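Local coordinates for protein adenylosuccinate lyase (Francisella tularensis subsp. tularensis, PDB 5HW2) that probably cleaves adenylosuccinate to AMP and fumarate, and the succinyl-carboxamide intermediate of IMP synthesis to its carboxamide and fumarate, in purine biosynthesis, at residues I98-S103 with V178-A183; L222-G227 with S286-A291; E250-F255 with N333-R338. All coordinates share one frame; numbering follows the deposited sequence.

In the fold
Along the chain, contact 1 closes first: helix 94-130 is met by the loop that follows helix 151-173, so the contact closes a loop containing the first two-stranded sheet (135-140 with 143-149). It is complete before contact 2 opens on helix 217-244. Contacts 2 and 3 cross, their segments alternating in the order 222-227, 250-255, 286-291, 333-338. Contact 2 joins helices 217-244 and 272-293 in the helical bundle, whereas contact 3 pairs the short strand after helix 217-244 with the one after helix 304-333. The centres of contacts 1 and 3 lie about 49 Å apart, on opposite sides of the chain's centre, and contact 2 lies closer to that centre.

Contact 1: I98-S103 with V178-A183; sequences IDSALS and VQFSGA. With K (potassium ion), chain M.
The polar link between helix 94-130 and the loop after helix 151-173 is made by Ser100 and Gln179. Gln179 N donates to Ser100 OG over 3.1 Å in an almost perfectly straight bond (N-H...O 177°). The hydroxyl stands beside its own backbone N, opposite the carbonyl carbon (chi1 -57°), which turns it to the loop; Asp96, one turn earlier on the helix, is its stronger polar partner. Asp99 approaches Gln179 more loosely, its OD1 being committed to a salt bridge with Arg216.

While its backbone N serves Ser100, Gln179 turns its side-chain OE1 to a potassium ion, 3.0 Å away; Ser210 is the strongest polar partner of this side chain. Ser181 OG and Gly182 O also bind the ion, each at 2.7 Å, with Asp96 OD1 and the carbonyls of Thr211 and Gln212 completing the site. The site lies beside ligand-binding residues of the lyase fold: Thr93, close to Gln179, binds fumarate and Gln212 binds succinate.

Packing brings Val178 CG1 within 3.9 Å of Ser100 CB. Ser100 OG meets the Phe180 ring obliquely, while Val26 of helix 16-33 touches both Ser100 and Phe180.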
# COMPACT_ATOMS: atom_id res chain seq x y z
N ILE C 98 13.21 14.59 21.74
CA ILE C 98 12.17 14.55 20.72
C ILE C 98 11.20 13.41 21.00
O ILE C 98 9.98 13.62 21.12
CB ILE C 98 12.78 14.42 19.32
CG1 ILE C 98 13.97 15.36 19.16
CG2 ILE C 98 11.74 14.69 18.25
CD1 ILE C 98 14.77 15.12 17.89
N ASP C 99 11.72 12.19 21.09
CA ASP C 99 10.83 11.03 21.17
C ASP C 99 10.09 10.98 22.50
O ASP C 99 8.93 10.57 22.56
CB ASP C 99 11.63 9.75 20.95
CG ASP C 99 12.51 9.81 19.77
OD1 ASP C 99 12.59 8.86 19.08
OD2 ASP C 99 13.11 10.80 19.53
N SER C 100 10.72 11.44 23.59
CA SER C 100 10.01 11.51 24.86
C SER C 100 8.89 12.54 24.81
O SER C 100 7.84 12.34 25.41
CB SER C 100 10.98 11.82 25.99
OG SER C 100 12.02 10.85 26.06
N ALA C 101 9.10 13.64 24.08
CA ALA C 101 8.05 14.64 23.93
C ALA C 101 7.00 14.20 22.93
O ALA C 101 5.81 14.52 23.10
CB ALA C 101 8.66 15.98 23.50
N LEU C 102 7.40 13.49 21.87
CA LEU C 102 6.43 13.00 20.89
C LEU C 102 5.39 12.09 21.55
O LEU C 102 4.22 12.12 21.17
CB LEU C 102 7.16 12.26 19.77
CG LEU C 102 6.32 11.56 18.70
CD1 LEU C 102 5.34 12.53 18.07
CD2 LEU C 102 7.23 10.95 17.64
N SER C 103 5.81 11.30 22.53
CA SER C 103 4.86 10.46 23.25
C SER C 103 3.79 11.30 23.94
O SER C 103 2.60 10.97 23.89
CB SER C 103 5.60 9.59 24.27
OG SER C 103 6.57 8.77 23.63
N VAL C 178 9.20 6.54 27.20
CA VAL C 178 10.13 7.66 27.15
C VAL C 178 11.54 7.10 27.33
O VAL C 178 11.72 5.94 27.74
CB VAL C 178 9.84 8.74 28.21
CG1 VAL C 178 8.55 9.48 27.87
CG2 VAL C 178 9.75 8.11 29.59
N GLN C 179 12.54 7.91 27.03
CA GLN C 179 13.91 7.45 27.11
C GLN C 179 14.84 8.60 27.46
O GLN C 179 14.59 9.76 27.12
CB GLN C 179 14.37 6.80 25.80
CG GLN C 179 14.45 7.77 24.64
CD GLN C 179 15.56 7.43 23.67
OE1 GLN C 179 16.41 6.59 23.95
NE2 GLN C 179 15.56 8.08 22.51
N PHE C 180 15.93 8.26 28.17
CA PHE C 180 17.07 9.13 28.43
C PHE C 180 18.29 8.20 28.49
O PHE C 180 18.78 7.83 29.56
CB PHE C 180 16.93 9.95 29.71
CG PHE C 180 15.65 10.74 29.79
CD1 PHE C 180 15.51 11.94 29.11
CD2 PHE C 180 14.59 10.29 30.57
CE1 PHE C 180 14.34 12.67 29.18
CE2 PHE C 180 13.42 11.02 30.65
CZ PHE C 180 13.29 12.21 29.96
N SER C 181 18.78 7.81 27.31
CA SER C 181 19.80 6.77 27.22
C SER C 181 21.12 7.24 26.61
O SER C 181 22.04 6.42 26.49
CB SER C 181 19.26 5.58 26.42
OG SER C 181 19.11 5.91 25.05
N GLY C 182 21.24 8.50 26.24
CA GLY C 182 22.49 8.99 25.68
C GLY C 182 22.54 8.83 24.17
O GLY C 182 21.52 8.61 23.50
N ALA C 183 23.76 8.91 23.63
CA ALA C 183 23.95 8.96 22.19
C ALA C 183 23.40 7.72 21.49
O ALA C 183 22.50 7.83 20.65
CB ALA C 183 25.44 9.12 21.86
K K M . 19.03 7.66 22.98

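Contact 2: L222-G227 with S286-A291; sequences LISIHG and SHVSIA
Two long helices of the central bundle characteristic of the fumarase/aspartase lyase superfamily, 217-244 and 272-293, pack here through Ile223, Val288 and Ala291. They run nearly antiparallel, with a signed crossing angle of -162° and local axes 9.0 Å apart at closest approach.

Ile223 does most of the touching, with two branches that part over the facing helix. Its CG2, anti to the backbone N, reaches the backbone of the other helix, coming within 3.8 Å of Val288 CA and 3.9 Å of His287 O. Val288 has CG1 in the tighter site between its N and carbonyl carbon (chi1 82°), leaving CG2 to lie near Ile223 O and Ser224 CA and to meet Ile223 CG2 at 4.2 Å.

Ser224 OG bonds back to Ala220 O in its own helix. From helix 304-333, Asn316 ND2 pairs with His287 ND1 in a hydrogen bond, and Asn316 OD1 pairs weakly with His226 ND1. Around the pair, Leu222 packs on helices 94-130 and 151-173. Ser224 also touches Leu228 of a second subunit, and Ile290 meets Ser286 of a third, placing the contact in the core of the tetramer. Within the chain, the other branch of Ile223 settles on the methyl of Ala291, with Ile223 CG1 3.8 Å and Ile223 CB 3.9 Å from Ala291 CB.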
# COMPACT_ATOMS: atom_id res chain seq x y z
N LEU C 222 0.18 1.74 16.92
CA LEU C 222 -0.96 2.65 17.03
C LEU C 222 -1.55 2.93 15.66
O LEU C 222 -2.77 2.85 15.47
CB LEU C 222 -0.54 3.95 17.71
CG LEU C 222 -1.69 4.95 17.88
CD1 LEU C 222 -2.74 4.39 18.83
CD2 LEU C 222 -1.18 6.29 18.37
N ILE C 223 -0.70 3.26 14.68
CA ILE C 223 -1.18 3.47 13.31
C ILE C 223 -1.89 2.23 12.80
O ILE C 223 -2.85 2.34 12.01
CB ILE C 223 0.00 3.87 12.40
CG1 ILE C 223 0.70 5.12 12.94
CG2 ILE C 223 -0.47 4.10 10.98
CD1 ILE C 223 -0.15 6.36 12.89
N SER C 224 -1.47 1.04 13.24
CA SER C 224 -2.17 -0.18 12.87
C SER C 224 -3.59 -0.19 13.42
O SER C 224 -4.54 -0.51 12.70
CB SER C 224 -1.39 -1.40 13.37
OG SER C 224 -0.10 -1.47 12.78
N ILE C 225 -3.74 0.15 14.70
CA ILE C 225 -5.08 0.26 15.27
C ILE C 225 -5.88 1.33 14.54
O ILE C 225 -7.10 1.20 14.38
CB ILE C 225 -5.00 0.56 16.78
CG1 ILE C 225 -4.06 -0.43 17.48
CG2 ILE C 225 -6.38 0.50 17.41
CD1 ILE C 225 -3.89 -0.17 18.96
N HIS C 226 -5.21 2.38 14.07
CA HIS C 226 -5.89 3.40 13.28
C HIS C 226 -6.11 2.94 11.84
O HIS C 226 -7.06 3.39 11.20
CB HIS C 226 -5.08 4.70 13.29
CG HIS C 226 -5.05 5.37 14.63
ND1 HIS C 226 -4.33 6.52 14.87
CD2 HIS C 226 -5.66 5.06 15.80
CE1 HIS C 226 -4.49 6.88 16.13
NE2 HIS C 226 -5.30 6.01 16.72
N GLY C 227 -5.26 2.05 11.33
CA GLY C 227 -5.51 1.47 10.03
C GLY C 227 -6.77 0.63 10.00
O GLY C 227 -7.55 0.70 9.04
N SER C 286 -3.52 4.67 3.90
CA SER C 286 -2.24 4.84 3.22
C SER C 286 -1.11 5.16 4.18
O SER C 286 0.06 4.94 3.83
CB SER C 286 -2.34 5.94 2.18
OG SER C 286 -2.59 7.20 2.79
N HIS C 287 -1.41 5.66 5.37
CA HIS C 287 -0.37 5.99 6.33
C HIS C 287 0.22 4.76 7.01
O HIS C 287 1.33 4.85 7.56
CB HIS C 287 -0.92 6.95 7.40
CG HIS C 287 -1.25 8.31 6.87
ND1 HIS C 287 -2.04 9.21 7.56
CD2 HIS C 287 -0.89 8.93 5.72
CE1 HIS C 287 -2.16 10.32 6.86
NE2 HIS C 287 -1.47 10.18 5.74
N VAL C 288 -0.48 3.63 6.98
CA VAL C 288 0.04 2.44 7.65
C VAL C 288 1.26 1.88 6.94
O VAL C 288 2.09 1.22 7.57
CB VAL C 288 -1.06 1.37 7.79
CG1 VAL C 288 -1.21 0.57 6.51
CG2 VAL C 288 -0.76 0.45 8.98
N SER C 289 1.41 2.15 5.64
CA SER C 289 2.62 1.71 4.94
C SER C 289 3.82 2.59 5.29
O SER C 289 4.95 2.11 5.25
CB SER C 289 2.38 1.71 3.43
OG SER C 289 1.90 2.96 2.97
N ILE C 290 3.58 3.85 5.64
CA ILE C 290 4.69 4.71 6.04
C ILE C 290 5.20 4.31 7.42
O ILE C 290 6.40 4.11 7.62
CB ILE C 290 4.26 6.19 6.02
CG1 ILE C 290 3.57 6.54 4.75
CG2 ILE C 290 5.42 7.08 6.24
CD1 ILE C 290 3.35 7.93 4.57
N ALA C 291 4.29 4.17 8.39
CA ALA C 291 4.70 3.84 9.75
C ALA C 291 5.39 2.49 9.82
O ALA C 291 6.26 2.28 10.68
CB ALA C 291 3.49 3.86 10.69

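Contact 3: E250-F255 with N333-R338; sequences EVYEGF and NLVVQR
Gln337 N donates to Glu250 O over 3.1 Å, at one end of a ladder joining two short antiparallel strands, 251-253 and 334-336. Together they form a small two-stranded sheet beside the helical body of the lyase. Tyr252 and Val335 form its hydrogen-bonded pair: Val335 N reaches Tyr252 O at 3.2 Å, while the return bond from Tyr252 N to Val335 O is weak. Val251 and Val336 form a non-hydrogen-bonded pair. Towards the far end, Gly254 N makes a weak, bent bond to the carbonyl O of Asn333, which ends helix 304-333.

Charged groups tie the sheet to its surroundings. Glu250 OE2 forms a salt bridge with Arg139, and the carboxylate of Glu253 accepts from the backbone N of Ser273 and Thr274 at the start of helix 272-293, where the helix dipole would probably favour its negative charge.

On the face bearing Val251 and Leu334, Leu334 CD1 packs against Val251 CG2 at 3.8 Å and against the Tyr252 carbonyl. Val251 CG1 and Val336 CG2 lie alongside each other, pointing the same way. Leu243 of helix 217-244 also packs on Val251.

On the other face Tyr252 carries the contact. Its CG occupies the site between N and carbonyl carbon (chi1 65°), which swings the ring across the neighbouring strand. Gln337 NE2 approaches Tyr252 CD2 to 3.2 Å at the ring's edge, amide and ring planes 76° apart, and Lys269 adds a cation-pi interaction. Val335 CG1 sits over the centre of one ring face, 3.3 Å from the centroid, in a close CH-pi contact.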
# COMPACT_ATOMS: atom_id res chain seq x y z
N GLU C 250 -33.85 3.81 1.53
CA GLU C 250 -34.27 3.43 2.87
C GLU C 250 -33.94 4.49 3.91
O GLU C 250 -34.73 4.73 4.83
CB GLU C 250 -33.64 2.09 3.27
CG GLU C 250 -34.26 0.90 2.55
CD GLU C 250 -33.66 -0.43 2.99
OE1 GLU C 250 -32.72 -0.41 3.81
OE2 GLU C 250 -34.12 -1.48 2.51
N VAL C 251 -32.78 5.14 3.79
CA VAL C 251 -32.38 6.23 4.67
C VAL C 251 -31.93 7.40 3.81
O VAL C 251 -31.76 7.29 2.60
CB VAL C 251 -31.25 5.82 5.64
CG1 VAL C 251 -31.57 4.50 6.33
CG2 VAL C 251 -29.92 5.74 4.90
N TYR C 252 -31.75 8.55 4.46
CA TYR C 252 -31.12 9.69 3.82
C TYR C 252 -30.49 10.58 4.88
O TYR C 252 -30.96 10.64 6.02
CB TYR C 252 -32.10 10.49 2.94
CG TYR C 252 -33.25 11.19 3.64
CD1 TYR C 252 -33.11 12.49 4.10
CD2 TYR C 252 -34.49 10.58 3.77
CE1 TYR C 252 -34.16 13.15 4.71
CE2 TYR C 252 -35.55 11.23 4.39
CZ TYR C 252 -35.38 12.51 4.85
OH TYR C 252 -36.43 13.16 5.47
N GLU C 253 -29.42 11.27 4.49
CA GLU C 253 -28.71 12.14 5.41
C GLU C 253 -29.50 13.41 5.66
O GLU C 253 -29.91 14.10 4.72
CB GLU C 253 -27.32 12.47 4.85
CG GLU C 253 -26.38 11.28 4.77
CD GLU C 253 -25.02 11.64 4.20
OE1 GLU C 253 -24.88 12.75 3.64
OE2 GLU C 253 -24.10 10.80 4.29
N GLY C 254 -29.73 13.71 6.94
CA GLY C 254 -30.52 14.88 7.29
C GLY C 254 -29.75 16.16 7.00
O GLY C 254 -28.58 16.30 7.37
N PHE C 255 -30.41 17.11 6.34
CA PHE C 255 -29.79 18.39 6.01
C PHE C 255 -30.43 19.52 6.80
O PHE C 255 -29.86 20.01 7.77
CB PHE C 255 -29.88 18.66 4.50
CG PHE C 255 -31.27 18.60 3.95
CD1 PHE C 255 -32.06 19.74 3.91
CD2 PHE C 255 -31.79 17.42 3.46
CE1 PHE C 255 -33.35 19.70 3.39
CE2 PHE C 255 -33.08 17.36 2.95
CZ PHE C 255 -33.86 18.50 2.91
N ASN C 333 -28.10 12.38 12.84
CA ASN C 333 -29.02 13.11 11.97
C ASN C 333 -29.49 12.30 10.77
O ASN C 333 -30.33 12.78 10.01
CB ASN C 333 -28.36 14.41 11.49
CG ASN C 333 -28.14 15.39 12.62
OD1 ASN C 333 -28.96 15.50 13.53
ND2 ASN C 333 -27.03 16.12 12.56
N LEU C 334 -28.98 11.08 10.59
CA LEU C 334 -29.53 10.19 9.57
C LEU C 334 -30.94 9.80 9.97
O LEU C 334 -31.18 9.35 11.09
CB LEU C 334 -28.66 8.95 9.42
CG LEU C 334 -28.98 8.04 8.23
CD1 LEU C 334 -28.44 8.63 6.94
CD2 LEU C 334 -28.43 6.64 8.46
N VAL C 335 -31.88 9.99 9.05
CA VAL C 335 -33.29 9.70 9.31
C VAL C 335 -33.67 8.42 8.58
O VAL C 335 -33.27 8.20 7.43
CB VAL C 335 -34.18 10.89 8.90
CG1 VAL C 335 -33.97 11.21 7.45
CG2 VAL C 335 -35.64 10.59 9.19
N VAL C 336 -34.42 7.57 9.26
CA VAL C 336 -34.75 6.23 8.79
C VAL C 336 -36.21 6.22 8.34
O VAL C 336 -37.11 6.49 9.15
CB VAL C 336 -34.49 5.17 9.87
CG1 VAL C 336 -35.03 3.83 9.44
CG2 VAL C 336 -33.01 5.08 10.18
N GLN C 337 -36.43 5.92 7.07
CA GLN C 337 -37.79 5.83 6.53
C GLN C 337 -38.34 4.46 6.88
O GLN C 337 -38.00 3.46 6.25
CB GLN C 337 -37.78 6.07 5.02
CG GLN C 337 -36.99 7.30 4.61
CD GLN C 337 -37.67 8.10 3.51
OE1 GLN C 337 -38.90 8.14 3.43
NE2 GLN C 337 -36.88 8.74 2.67
N ARG C 338 -39.21 4.42 7.90
CA ARG C 338 -39.64 3.14 8.46
C ARG C 338 -40.51 2.36 7.47
O ARG C 338 -40.34 1.14 7.33
CB ARG C 338 -40.40 3.38 9.76
CG ARG C 338 -40.84 2.10 10.46
CD ARG C 338 -41.75 2.41 11.64
NE ARG C 338 -42.02 1.21 12.44
CZ ARG C 338 -41.28 0.83 13.48
NH1 ARG C 338 -40.23 1.55 13.85
NH2 ARG C 338 -41.59 -0.27 14.14